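Side-chain contacts in hypothetical protein (Pseudomonas putida, PDB 2HLJ), which probably acts on acyl-CoA thioesters, as a betainyl-CoA thiolase with acyltransferase or fatty acyl-CoA hydrolase activity, within the hot-dog superfamily: residues E14-Y19 and D25-L30; Q81-G84 and L90-Y93; G44-S49 and L112-L117; H94-A99 and E103-S108; N65-V70 and P146-R151. All coordinates share one frame; numbering follows the deposited sequence.

Contact 1. Residues E14-Y19 and D25-L30; sequences EDWVDY and DAFYLL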
# COMPACT_ATOMS: atom_id res chain seq x y z
N GLU A 14 6.63 -8.13 16.40
CA GLU A 14 5.31 -8.27 16.98
C GLU A 14 4.43 -7.05 16.77
O GLU A 14 3.22 -7.20 16.74
CB GLU A 14 5.41 -8.56 18.47
CG GLU A 14 4.14 -9.17 19.05
CD GLU A 14 4.34 -9.75 20.46
OE1 GLU A 14 5.50 -9.95 20.90
OE2 GLU A 14 3.31 -10.02 21.12
N ASP A 15 4.99 -5.86 16.56
CA ASP A 15 4.10 -4.71 16.34
C ASP A 15 3.66 -4.54 14.89
O ASP A 15 2.92 -3.60 14.58
CB ASP A 15 4.63 -3.40 16.94
CG ASP A 15 5.99 -3.03 16.44
OD1 ASP A 15 6.57 -3.80 15.64
OD2 ASP A 15 6.50 -1.98 16.90
N TRP A 16 4.05 -5.48 14.04
CA TRP A 16 3.55 -5.54 12.66
C TRP A 16 2.50 -6.61 12.35
O TRP A 16 2.02 -6.71 11.20
CB TRP A 16 4.71 -5.73 11.70
CG TRP A 16 5.64 -4.57 11.61
CD1 TRP A 16 5.48 -3.34 12.18
CD2 TRP A 16 6.84 -4.52 10.88
NE1 TRP A 16 6.51 -2.55 11.85
CE2 TRP A 16 7.36 -3.23 11.04
CE3 TRP A 16 7.53 -5.44 10.09
CZ2 TRP A 16 8.57 -2.84 10.46
CZ3 TRP A 16 8.72 -5.05 9.51
CH2 TRP A 16 9.23 -3.76 9.70
N VAL A 17 2.14 -7.40 13.35
CA VAL A 17 1.29 -8.54 13.14
C VAL A 17 -0.03 -8.38 13.87
O VAL A 17 -0.12 -7.64 14.83
CB VAL A 17 1.97 -9.90 13.48
CG1 VAL A 17 3.34 -10.05 12.76
CG2 VAL A 17 2.13 -10.11 14.96
N ASP A 18 -1.04 -9.07 13.37
CA ASP A 18 -2.37 -9.08 13.96
C ASP A 18 -2.39 -10.14 15.07
O ASP A 18 -1.36 -10.73 15.40
CB ASP A 18 -3.47 -9.31 12.90
CG ASP A 18 -3.28 -10.60 12.11
OD1 ASP A 18 -2.68 -11.56 12.64
OD2 ASP A 18 -3.74 -10.65 10.96
N TYR A 19 -3.56 -10.34 15.66
CA TYR A 19 -3.73 -11.21 16.81
C TYR A 19 -3.27 -12.64 16.49
O TYR A 19 -2.77 -13.35 17.35
CB TYR A 19 -5.21 -11.19 17.28
CG TYR A 19 -5.41 -11.69 18.69
CD1 TYR A 19 -4.91 -11.00 19.80
CD2 TYR A 19 -6.11 -12.87 18.94
CE1 TYR A 19 -5.09 -11.50 21.11
CE2 TYR A 19 -6.30 -13.35 20.24
CZ TYR A 19 -5.79 -12.68 21.31
OH TYR A 19 -6.02 -13.21 22.56
N ASP A 25 -1.28 -5.92 6.15
CA ASP A 25 -1.10 -5.50 4.77
C ASP A 25 -0.24 -4.24 4.64
O ASP A 25 0.67 -4.17 3.79
CB ASP A 25 -2.47 -5.27 4.05
CG ASP A 25 -3.44 -4.34 4.84
OD1 ASP A 25 -3.11 -3.73 5.90
OD2 ASP A 25 -4.59 -4.27 4.38
N ALA A 26 -0.46 -3.26 5.52
CA ALA A 26 0.26 -1.99 5.39
C ALA A 26 1.77 -2.13 5.67
O ALA A 26 2.59 -1.35 5.17
CB ALA A 26 -0.35 -0.94 6.29
N PHE A 27 2.12 -3.12 6.49
CA PHE A 27 3.49 -3.31 6.90
C PHE A 27 4.30 -4.05 5.84
O PHE A 27 5.53 -3.94 5.82
CB PHE A 27 3.59 -3.95 8.29
CG PHE A 27 3.16 -3.02 9.41
CD1 PHE A 27 3.78 -1.81 9.59
CD2 PHE A 27 2.11 -3.36 10.26
CE1 PHE A 27 3.36 -0.94 10.60
CE2 PHE A 27 1.70 -2.51 11.25
CZ PHE A 27 2.33 -1.30 11.42
N TYR A 28 3.64 -4.77 4.93
CA TYR A 28 4.37 -5.23 3.71
C TYR A 28 4.83 -3.99 2.95
O TYR A 28 6.00 -3.89 2.56
CB TYR A 28 3.49 -6.01 2.77
CG TYR A 28 2.99 -7.39 3.13
CD1 TYR A 28 1.95 -7.56 4.01
CD2 TYR A 28 3.47 -8.53 2.46
CE1 TYR A 28 1.45 -8.80 4.29
CE2 TYR A 28 2.97 -9.79 2.72
CZ TYR A 28 1.94 -9.92 3.64
OH TYR A 28 1.39 -11.16 3.93
N LEU A 29 3.93 -3.02 2.79
CA LEU A 29 4.26 -1.74 2.14
C LEU A 29 5.29 -0.91 2.91
O LEU A 29 6.11 -0.25 2.29
CB LEU A 29 3.01 -0.91 1.81
CG LEU A 29 3.14 0.13 0.69
CD1 LEU A 29 3.32 -0.49 -0.72
CD2 LEU A 29 1.89 1.05 0.67
N LEU A 30 5.28 -0.94 4.24
CA LEU A 30 6.32 -0.30 5.02
C LEU A 30 7.71 -0.85 4.73
O LEU A 30 8.69 -0.09 4.57
CB LEU A 30 6.03 -0.36 6.54
CG LEU A 30 7.02 0.43 7.38
CD1 LEU A 30 7.05 1.90 6.99
CD2 LEU A 30 6.77 0.27 8.89
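W16, in the irregular segment 14-19, comes closest to helix residue F27, their CA atoms standing 6.2 Å apart, and the loop meets the helix here through side chains rather than backbone bonding. The principle illustrated is aromatic stacking between a loop and a helix. The five-membered ring of the W16 indole and the phenyl ring of F27 form an offset stack, their centroids 4.1 Å apart and their planes inclined by only 14°. W16 CD1 sits over the middle of the phenyl face, and its nearest atom there is F27 CD1 at 3.5 Å. In return F27 CB lies over the indole face, nearer the rim, and adds a CH-pi contact. F27 CG stands beside the backbone N (chi1 -71°), which carries the ring from a CB already aimed at the loop onto the indole. The phenyl ring extends past the indole as well: F27 CE2 is 3.7 Å from the carbonyl O of D15. L30, one helical turn on, completes the apolar patch. Its CD2 lies at the edge of the F27 ring, in the ring plane, and also reaches W16 CZ2 at 3.9 Å, the two side chains meeting at roughly a right angle. W16 is buried further by L23, and its backbone bonds to R24, while L30 packs on R24 of the second subunit. From the same turns Y28 and L29 face strand 104-114, so the stack lies on a different flank of helix 25-43, the long helix that the sheet wraps in hot-dog proteins.

Contact 2. Residues Q81-G84 and L90-Y93; sequences QILG and LHVY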
# COMPACT_ATOMS: atom_id res chain seq x y z
N GLN A 81 13.73 -3.93 -8.63
CA GLN A 81 14.10 -3.62 -10.03
C GLN A 81 13.61 -2.24 -10.43
O GLN A 81 12.52 -1.78 -10.02
CB GLN A 81 13.50 -4.61 -10.98
CG GLN A 81 13.85 -6.04 -10.70
CD GLN A 81 13.45 -6.96 -11.86
OE1 GLN A 81 13.75 -6.69 -13.01
NE2 GLN A 81 12.79 -8.07 -11.53
N ILE A 82 14.43 -1.57 -11.23
CA ILE A 82 14.09 -0.29 -11.80
C ILE A 82 13.48 -0.61 -13.17
O ILE A 82 14.13 -1.18 -14.02
CB ILE A 82 15.34 0.63 -11.89
CG1 ILE A 82 15.80 0.98 -10.47
CG2 ILE A 82 15.04 1.91 -12.68
CD1 ILE A 82 17.17 1.58 -10.40
N LEU A 83 12.21 -0.26 -13.34
CA LEU A 83 11.49 -0.56 -14.56
C LEU A 83 11.65 0.55 -15.58
O LEU A 83 11.48 0.31 -16.76
CB LEU A 83 10.01 -0.73 -14.26
CG LEU A 83 9.71 -1.75 -13.17
CD1 LEU A 83 8.23 -1.72 -12.84
CD2 LEU A 83 10.21 -3.11 -13.61
N GLY A 84 12.01 1.75 -15.13
CA GLY A 84 12.02 2.91 -16.03
C GLY A 84 12.19 4.18 -15.21
O GLY A 84 11.99 4.16 -14.01
N LEU A 90 10.59 7.89 -11.01
CA LEU A 90 11.19 6.58 -11.00
C LEU A 90 10.09 5.51 -10.97
O LEU A 90 9.15 5.62 -10.20
CB LEU A 90 12.11 6.47 -9.78
CG LEU A 90 12.98 5.23 -9.63
CD1 LEU A 90 13.89 5.00 -10.83
CD2 LEU A 90 13.80 5.35 -8.32
N HIS A 91 10.20 4.51 -11.84
CA HIS A 91 9.23 3.41 -11.91
C HIS A 91 9.94 2.17 -11.35
O HIS A 91 10.95 1.73 -11.90
CB HIS A 91 8.77 3.26 -13.36
CG HIS A 91 7.65 2.30 -13.57
ND1 HIS A 91 7.30 1.84 -14.81
CD2 HIS A 91 6.79 1.72 -12.69
CE1 HIS A 91 6.26 1.02 -14.71
NE2 HIS A 91 5.93 0.93 -13.43
N VAL A 92 9.45 1.65 -10.23
CA VAL A 92 10.13 0.58 -9.51
C VAL A 92 9.22 -0.60 -9.16
O VAL A 92 8.01 -0.47 -9.14
CB VAL A 92 10.77 1.10 -8.20
CG1 VAL A 92 11.75 2.22 -8.52
CG2 VAL A 92 9.72 1.59 -7.24
N TYR A 93 9.85 -1.74 -8.90
CA TYR A 93 9.13 -2.97 -8.60
C TYR A 93 9.86 -3.63 -7.47
O TYR A 93 11.05 -3.87 -7.59
CB TYR A 93 9.14 -3.90 -9.84
CG TYR A 93 8.40 -5.23 -9.67
CD1 TYR A 93 7.05 -5.30 -9.85
CD2 TYR A 93 9.07 -6.40 -9.38
CE1 TYR A 93 6.36 -6.49 -9.74
CE2 TYR A 93 8.40 -7.61 -9.25
CZ TYR A 93 7.03 -7.63 -9.43
OH TYR A 93 6.30 -8.80 -9.37
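The hairpin of strands 75-85 and 89-98 carries a classic beta bulge, in which L83 and G84 together face H91. Ahead of it the pairing is regular: Q81 and Y93 are a hydrogen-bonded pair, and Q81 N gives a bond of 2.9 Å to Y93 O that is nearly straight at 170°. I82 and V92 follow as a non-hydrogen-bonded pair. At the bulge H91 O accepts L83 N at 2.8 Å and, weakly, G84 N at 3.4 Å, so one carbonyl serves two successive amides; H91 N returns a bond of 2.8 Å to G84 O. The bulge brings L83 alongside H91, whose CG lies anti to the backbone N (chi1 -172°) and stands the imidazole up beside the leucine. L83 CD1 lies over one face of that ring, 3.7 Å from the H91 centroid, and also touches Y93 CB. The ring's NE2 bonds to E109 on the next strand, which helps fix its rotation. I82 packs on L133, L136 and V137 of helix 127-138. Y93 OH, by contrast, turns from the hairpin to the backbone N of Y148. One-residue slippage of register with a doubly used carbonyl is the signature of the classic bulge in antiparallel sheet, seen here in the curved sheet of a hot-dog domain.

Contact 3. Residues G44-S49 and L112-L117; sequences GLDADS and LLHVDL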
# COMPACT_ATOMS: atom_id res chain seq x y z
N GLY A 44 22.85 7.36 -3.80
CA GLY A 44 23.29 8.63 -3.21
C GLY A 44 22.42 9.80 -3.60
O GLY A 44 22.91 10.91 -3.71
N LEU A 45 21.13 9.58 -3.76
CA LEU A 45 20.24 10.65 -4.22
C LEU A 45 20.05 11.65 -3.11
O LEU A 45 19.59 11.29 -2.03
CB LEU A 45 18.90 10.11 -4.67
CG LEU A 45 17.84 11.16 -5.04
CD1 LEU A 45 18.22 11.97 -6.26
CD2 LEU A 45 16.48 10.53 -5.25
N ASP A 46 20.41 12.90 -3.39
CA ASP A 46 20.31 14.00 -2.43
C ASP A 46 20.96 13.67 -1.09
O ASP A 46 20.48 14.09 -0.05
CB ASP A 46 18.86 14.40 -2.22
CG ASP A 46 18.21 14.92 -3.48
OD1 ASP A 46 18.78 15.83 -4.14
OD2 ASP A 46 17.11 14.44 -3.81
N ALA A 47 22.10 12.98 -1.16
CA ALA A 47 22.78 12.44 0.02
C ALA A 47 23.27 13.49 1.02
O ALA A 47 23.46 13.20 2.22
CB ALA A 47 23.97 11.58 -0.43
N ASP A 48 23.50 14.69 0.55
CA ASP A 48 24.06 15.70 1.39
C ASP A 48 23.02 16.70 1.91
O ASP A 48 23.39 17.74 2.45
CB ASP A 48 25.16 16.41 0.60
CG ASP A 48 26.30 15.46 0.23
OD1 ASP A 48 26.64 14.56 1.05
OD2 ASP A 48 26.83 15.63 -0.88
N SER A 49 21.73 16.42 1.71
CA SER A 49 20.66 17.35 2.14
C SER A 49 19.57 16.61 2.91
O SER A 49 19.69 15.41 3.17
CB SER A 49 20.05 18.06 0.94
OG SER A 49 19.20 17.18 0.21
N LEU A 112 7.27 6.92 -8.34
CA LEU A 112 7.74 7.89 -7.35
C LEU A 112 8.20 9.15 -8.07
O LEU A 112 8.70 9.07 -9.18
CB LEU A 112 8.91 7.27 -6.58
CG LEU A 112 8.74 5.87 -5.99
CD1 LEU A 112 9.93 5.05 -6.24
CD2 LEU A 112 8.49 5.98 -4.47
N LEU A 113 7.95 10.30 -7.45
CA LEU A 113 8.26 11.63 -7.97
C LEU A 113 9.39 12.24 -7.15
O LEU A 113 9.31 12.26 -5.91
CB LEU A 113 7.03 12.55 -7.86
CG LEU A 113 7.21 14.02 -8.30
CD1 LEU A 113 7.55 14.09 -9.76
CD2 LEU A 113 5.98 14.84 -8.01
N HIS A 114 10.41 12.74 -7.85
CA HIS A 114 11.49 13.46 -7.18
C HIS A 114 11.02 14.89 -6.99
O HIS A 114 10.63 15.56 -7.94
CB HIS A 114 12.79 13.40 -7.99
CG HIS A 114 13.98 14.03 -7.31
ND1 HIS A 114 14.86 14.86 -7.97
CD2 HIS A 114 14.46 13.92 -6.04
CE1 HIS A 114 15.81 15.25 -7.14
NE2 HIS A 114 15.60 14.70 -5.96
N VAL A 115 11.06 15.35 -5.75
CA VAL A 115 10.48 16.64 -5.40
C VAL A 115 11.55 17.59 -4.90
O VAL A 115 12.47 17.20 -4.22
CB VAL A 115 9.33 16.52 -4.35
CG1 VAL A 115 8.26 15.60 -4.83
CG2 VAL A 115 9.84 16.05 -3.01
N ASP A 116 11.41 18.86 -5.25
CA ASP A 116 12.28 19.92 -4.76
C ASP A 116 11.89 20.30 -3.34
O ASP A 116 10.77 20.74 -3.11
CB ASP A 116 12.13 21.15 -5.67
CG ASP A 116 13.11 22.27 -5.32
OD1 ASP A 116 14.32 21.99 -5.21
OD2 ASP A 116 12.67 23.43 -5.18
N LEU A 117 12.81 20.14 -2.40
CA LEU A 117 12.63 20.62 -1.02
C LEU A 117 11.38 20.08 -0.38
O LEU A 117 11.34 18.90 -0.07
CB LEU A 117 12.60 22.16 -0.97
CG LEU A 117 13.85 22.83 -1.56
CD1 LEU A 117 13.67 24.35 -1.58
CD2 LEU A 117 15.13 22.38 -0.81
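D46 and H114 meet edge-on, carboxylate against imidazole, through a hydrogen bond from H114 NE2 to D46 OD2 of 2.6 Å. It is a short and fairly straight bond, with 160° at the hydrogen. The aspartate offers the syn lone pair of OD2, on the side of its other oxygen, and the acceptor lies close to the imidazole plane; the two flat groups are themselves only 17° apart, nearly coplanar. L45 supplies the apolar half of the contact. Both its methyls approach from one side of the ring, obliquely, CD1 standing 3.8 Å from H114 NE2 and CD2 4.0 Å from H114 CD2. The L45 and H114 side chains run past each other in opposite directions.

In the second shell, H114 ND1 bonds to A123 O, so both ring nitrogens are engaged and the ring cannot readily turn, while F125 lies against it. D46 OD2 has a second partner in S56 OG, which helps hold the carboxylate in place. With chi1 at -175° the H114 ring swings away from the backbone N and reaches the loop from the end of strand 104-114. The loop in turn is shaped by a type II turn over G44-A47 and an overlapping type I turn over D46-S49. G44, with positive phi, is the C-prime residue of the Schellman motif that terminates helix 25-43, and a buried His-carboxylate bond then ties that helix end to the sheet.

Contact 4. Residues H94-A99 and E103-S108; sequences HSLHRA and EVLAAS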
# COMPACT_ATOMS: atom_id res chain seq x y z
N HIS A 94 9.17 -3.82 -6.34
CA HIS A 94 9.71 -4.52 -5.19
C HIS A 94 9.02 -5.87 -5.06
O HIS A 94 7.82 -5.99 -5.35
CB HIS A 94 9.43 -3.75 -3.89
CG HIS A 94 10.10 -2.42 -3.77
ND1 HIS A 94 11.47 -2.26 -3.80
CD2 HIS A 94 9.58 -1.19 -3.57
CE1 HIS A 94 11.76 -0.99 -3.64
NE2 HIS A 94 10.64 -0.32 -3.45
N SER A 95 9.77 -6.88 -4.65
CA SER A 95 9.21 -8.17 -4.32
C SER A 95 9.75 -8.61 -2.95
O SER A 95 10.85 -8.21 -2.52
CB SER A 95 9.47 -9.21 -5.43
OG SER A 95 10.88 -9.35 -5.69
N LEU A 96 8.94 -9.35 -2.22
CA LEU A 96 9.27 -9.78 -0.86
C LEU A 96 9.54 -11.26 -0.86
O LEU A 96 8.81 -12.02 -1.48
CB LEU A 96 8.16 -9.45 0.14
CG LEU A 96 8.49 -9.60 1.64
CD1 LEU A 96 9.48 -8.56 2.15
CD2 LEU A 96 7.21 -9.58 2.46
N HIS A 97 10.56 -11.67 -0.11
CA HIS A 97 11.08 -13.04 -0.17
C HIS A 97 11.48 -13.54 1.22
O HIS A 97 11.76 -12.74 2.13
CB HIS A 97 12.35 -13.09 -1.06
CG HIS A 97 12.14 -12.54 -2.44
ND1 HIS A 97 12.01 -13.34 -3.55
CD2 HIS A 97 12.04 -11.27 -2.88
CE1 HIS A 97 11.80 -12.59 -4.61
NE2 HIS A 97 11.81 -11.32 -4.23
N ARG A 98 11.53 -14.87 1.33
CA ARG A 98 12.10 -15.56 2.50
C ARG A 98 12.86 -16.80 2.05
O ARG A 98 12.61 -17.31 0.97
CB ARG A 98 11.03 -15.96 3.50
CG ARG A 98 10.07 -17.04 3.04
CD ARG A 98 9.06 -17.32 4.15
NE ARG A 98 8.09 -18.37 3.84
CZ ARG A 98 8.31 -19.68 3.89
NH1 ARG A 98 9.50 -20.17 4.22
NH2 ARG A 98 7.33 -20.52 3.59
N ALA A 99 13.79 -17.26 2.89
CA ALA A 99 14.59 -18.45 2.57
C ALA A 99 13.73 -19.70 2.52
O ALA A 99 12.78 -19.86 3.31
CB ALA A 99 15.72 -18.64 3.60
N GLU A 103 8.86 -18.65 -4.28
CA GLU A 103 7.97 -17.72 -5.00
C GLU A 103 7.80 -16.45 -4.16
O GLU A 103 8.09 -16.45 -2.95
CB GLU A 103 6.62 -18.35 -5.33
CG GLU A 103 5.76 -18.81 -4.16
CD GLU A 103 4.47 -19.55 -4.61
OE1 GLU A 103 4.58 -20.76 -4.95
OE2 GLU A 103 3.35 -18.92 -4.57
N VAL A 104 7.38 -15.36 -4.78
CA VAL A 104 7.28 -14.14 -4.00
C VAL A 104 6.13 -14.23 -2.98
O VAL A 104 5.09 -14.83 -3.23
CB VAL A 104 7.16 -12.86 -4.85
CG1 VAL A 104 8.39 -12.72 -5.75
CG2 VAL A 104 5.86 -12.83 -5.64
N LEU A 105 6.37 -13.61 -1.83
CA LEU A 105 5.37 -13.45 -0.80
C LEU A 105 4.42 -12.31 -1.10
O LEU A 105 3.25 -12.33 -0.68
CB LEU A 105 6.08 -13.15 0.53
CG LEU A 105 7.14 -14.18 0.97
CD1 LEU A 105 7.79 -13.76 2.26
CD2 LEU A 105 6.47 -15.53 1.12
N ALA A 106 4.98 -11.26 -1.70
CA ALA A 106 4.25 -10.08 -2.13
C ALA A 106 5.11 -9.34 -3.14
O ALA A 106 6.32 -9.55 -3.19
CB ALA A 106 3.98 -9.16 -0.95
N ALA A 107 4.48 -8.48 -3.93
CA ALA A 107 5.16 -7.65 -4.94
C ALA A 107 4.43 -6.31 -5.07
O ALA A 107 3.20 -6.24 -4.85
CB ALA A 107 5.20 -8.40 -6.28
N SER A 108 5.15 -5.24 -5.42
CA SER A 108 4.54 -3.94 -5.58
C SER A 108 5.20 -3.18 -6.68
O SER A 108 6.43 -3.05 -6.69
CB SER A 108 4.71 -3.11 -4.28
OG SER A 108 4.03 -1.89 -4.42
O HOH W 1 10.13 -16.26 -0.97
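Strands 89-98 and 104-114 run antiparallel through H94-H97 and V104-S108, neighbours in the curved sheet of the hot-dog fold, and the pair shows how backbone bonding and side-chain packing share a hairpin. Backbone bonds come first. H94 and S108 are a hydrogen-bonded pair, with H94 N to S108 O at 2.9 Å and S108 N to H94 O at 2.8 Å. S95 and A107 make the following non-hydrogen-bonded pair, where the strands close to 4.1 Å between CA atoms. Farther along, L96 N bonds to A106 O, but L96 O is taken by L105 N at 2.9 Å instead of by A106 N. The chain turns a corner at L105, and A106 N is left buried without a partner.

Apolar contacts lie on both faces. V104 CG1 packs against both S95 CB and the H97 ring, obliquely, coming within 3.6 Å of H97 CE1. Beside the corner, L105 lays CB and CG against the carbonyl of L96, while its CD1 reaches the backbone of H97 and touches R98 CG. H94 and L96 face helix 25-43 together with A106 and S108; there the H94 ring lies against F32.

Polar side-chain and solvent links finish the account. The H94 ring bonds to T36 and T80. A water accepts from R98 N and bonds to E103 O, bridging the strands beyond their last direct bond. Within strand 89-98, S95 OG takes the position between its backbone N and carbonyl carbon (chi1 57°), which places it at the edge of the H97 ring, in the ring plane, where it shares a hydrogen bond of 2.6 Å with H97 NE2.

Contact 5. Residues N65-V70 and P146-R151; sequences NYLHEV and PQYMGR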
# COMPACT_ATOMS: atom_id res chain seq x y z
N ASN A 65 0.32 -6.68 -4.68
CA ASN A 65 -0.28 -8.00 -4.63
C ASN A 65 0.25 -8.77 -3.47
O ASN A 65 1.46 -8.88 -3.33
CB ASN A 65 0.05 -8.74 -5.90
CG ASN A 65 -0.57 -8.07 -7.08
OD1 ASN A 65 -0.05 -7.08 -7.59
ND2 ASN A 65 -1.73 -8.56 -7.49
N TYR A 66 -0.64 -9.36 -2.68
CA TYR A 66 -0.23 -10.15 -1.53
C TYR A 66 -0.51 -11.62 -1.83
O TYR A 66 -1.66 -11.99 -1.97
CB TYR A 66 -1.01 -9.74 -0.29
CG TYR A 66 -0.94 -8.27 0.05
CD1 TYR A 66 -1.89 -7.36 -0.45
CD2 TYR A 66 -0.02 -7.80 0.99
CE1 TYR A 66 -1.86 -6.04 -0.10
CE2 TYR A 66 -0.00 -6.49 1.35
CZ TYR A 66 -0.90 -5.60 0.81
OH TYR A 66 -0.83 -4.28 1.20
N LEU A 67 0.56 -12.40 -2.02
CA LEU A 67 0.44 -13.81 -2.42
C LEU A 67 0.43 -14.74 -1.21
O LEU A 67 -0.20 -15.78 -1.26
CB LEU A 67 1.56 -14.19 -3.39
CG LEU A 67 1.60 -13.47 -4.75
CD1 LEU A 67 0.21 -13.41 -5.42
CD2 LEU A 67 2.15 -12.08 -4.66
N HIS A 68 1.10 -14.34 -0.12
CA HIS A 68 1.25 -15.19 1.04
C HIS A 68 1.32 -14.40 2.33
O HIS A 68 1.87 -13.28 2.40
CB HIS A 68 2.51 -16.02 0.93
CG HIS A 68 2.50 -16.95 -0.23
ND1 HIS A 68 1.85 -18.16 -0.20
CD2 HIS A 68 3.00 -16.82 -1.48
CE1 HIS A 68 1.98 -18.76 -1.37
NE2 HIS A 68 2.67 -17.96 -2.17
N GLU A 69 0.71 -14.99 3.34
CA GLU A 69 0.82 -14.51 4.72
C GLU A 69 2.26 -14.63 5.17
O GLU A 69 3.01 -15.51 4.72
CB GLU A 69 -0.10 -15.30 5.65
CG GLU A 69 0.40 -16.71 6.01
CD GLU A 69 0.43 -17.68 4.80
OE1 GLU A 69 -0.32 -17.46 3.81
OE2 GLU A 69 1.19 -18.68 4.84
N VAL A 70 2.65 -13.74 6.07
CA VAL A 70 3.98 -13.76 6.62
C VAL A 70 3.83 -13.73 8.12
O VAL A 70 3.13 -12.88 8.67
CB VAL A 70 4.82 -12.57 6.10
CG1 VAL A 70 6.19 -12.61 6.67
CG2 VAL A 70 4.87 -12.61 4.56
N PRO A 146 9.37 -8.97 -13.93
CA PRO A 146 8.34 -8.62 -12.95
C PRO A 146 6.98 -9.17 -13.34
O PRO A 146 6.45 -8.88 -14.42
CB PRO A 146 8.36 -7.09 -12.97
CG PRO A 146 9.73 -6.74 -13.48
CD PRO A 146 9.94 -7.76 -14.55
N GLN A 147 6.43 -10.00 -12.48
CA GLN A 147 5.17 -10.64 -12.79
C GLN A 147 3.96 -9.72 -12.57
O GLN A 147 3.05 -9.68 -13.40
CB GLN A 147 5.05 -11.91 -11.97
CG GLN A 147 3.84 -12.72 -12.31
CD GLN A 147 3.79 -14.01 -11.53
OE1 GLN A 147 4.76 -14.38 -10.86
NE2 GLN A 147 2.65 -14.71 -11.61
N TYR A 148 3.97 -8.99 -11.47
CA TYR A 148 2.79 -8.25 -10.98
C TYR A 148 2.86 -6.78 -11.42
O TYR A 148 3.13 -5.86 -10.63
CB TYR A 148 2.66 -8.43 -9.46
CG TYR A 148 2.44 -9.89 -9.13
CD1 TYR A 148 1.17 -10.44 -9.13
CD2 TYR A 148 3.51 -10.74 -8.87
CE1 TYR A 148 0.97 -11.79 -8.88
CE2 TYR A 148 3.31 -12.08 -8.59
CZ TYR A 148 2.04 -12.59 -8.62
OH TYR A 148 1.87 -13.91 -8.36
N MSE A 149 2.61 -6.61 -12.71
CA MSE A 149 2.70 -5.35 -13.40
C MSE A 149 1.39 -5.09 -14.06
O MSE A 149 0.78 -6.01 -14.56
CB MSE A 149 3.70 -5.49 -14.54
CG MSE A 149 5.04 -5.83 -14.05
SE MSE A 149 5.82 -4.17 -13.67
CE MSE A 149 6.62 -4.15 -15.57
N GLY A 150 1.00 -3.82 -14.14
CA GLY A 150 -0.21 -3.44 -14.84
C GLY A 150 -1.44 -4.11 -14.28
O GLY A 150 -2.41 -4.34 -14.99
N ARG A 151 -1.43 -4.42 -12.98
CA ARG A 151 -2.52 -5.19 -12.39
C ARG A 151 -3.76 -4.33 -12.08
O ARG A 151 -3.64 -3.16 -11.71
CB ARG A 151 -2.04 -5.91 -11.12
CG ARG A 151 -0.99 -6.97 -11.38
CD ARG A 151 -1.57 -8.00 -12.30
NE ARG A 151 -0.73 -9.14 -12.56
CZ ARG A 151 -0.98 -10.39 -12.17
NH1 ARG A 151 -2.06 -10.68 -11.44
NH2 ARG A 151 -0.13 -11.35 -12.50
O HOH W 2 1.76 -4.95 -8.49
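L67 covers one face of the Y148 ring with its CD2 methyl, 4.3 Å from the ring centroid in a CH-pi contact set toward the rim. Its other methyl, CD1, reaches the phenolic end, 3.4 Å from Y148 OH. The leucine and the tyrosine approach from opposite directions, and Q147 CG lies over the far face of the ring, so the phenol is held between two aliphatic groups. N65 takes the inner end: its CG is 3.6 Å from Y148 CD1, and the amide plane is turned 39° from the ring. With Y148 CG beside its own backbone N (chi1 -63°), the ring is turned toward strand 57-66.

N65 belongs to that strand, which pairs antiparallel with a strand of the second subunit, so that the sheet continues across the dimer as in many hot-dog enzymes. The loop that follows helix 127-138 thus rests beside this seam. Y148 is the centre of an inverse gamma turn. Its carbonyl faces a water that donates to Y148 O at 2.7 Å and is also 2.9 Å from N65 OD1, bridging loop and strand; H63 ND1 is a further partner of that amide oxygen. R151 bends at chi2 and brings the guanidinium up to the rim of the tyrosine, so that Y148 CD1 lies 3.7 Å above the middle of the guanidinium plane, while R151 CG lies alongside N65 OD1.

From the N terminus, contact 1 closes first, a short loop that folds residues 14-19 onto the start of helix 25-43 before any other contact opens. Contact 3 opens just beyond that helix and contact 5 opens on strand 57-66; because contact 3 closes at 112-117 and contact 5 only at 146-151, these two cross. Contacts 2 and 4 are nested inside both, following each other in series along strand 89-98 and joining it to strand 75-85 and strand 104-114 respectively. Contact 3 fastens the far end of strand 104-114 to the helix end, while contact 5 brings the C-terminal loop to the sheet, where contacts 2 and 5 touch.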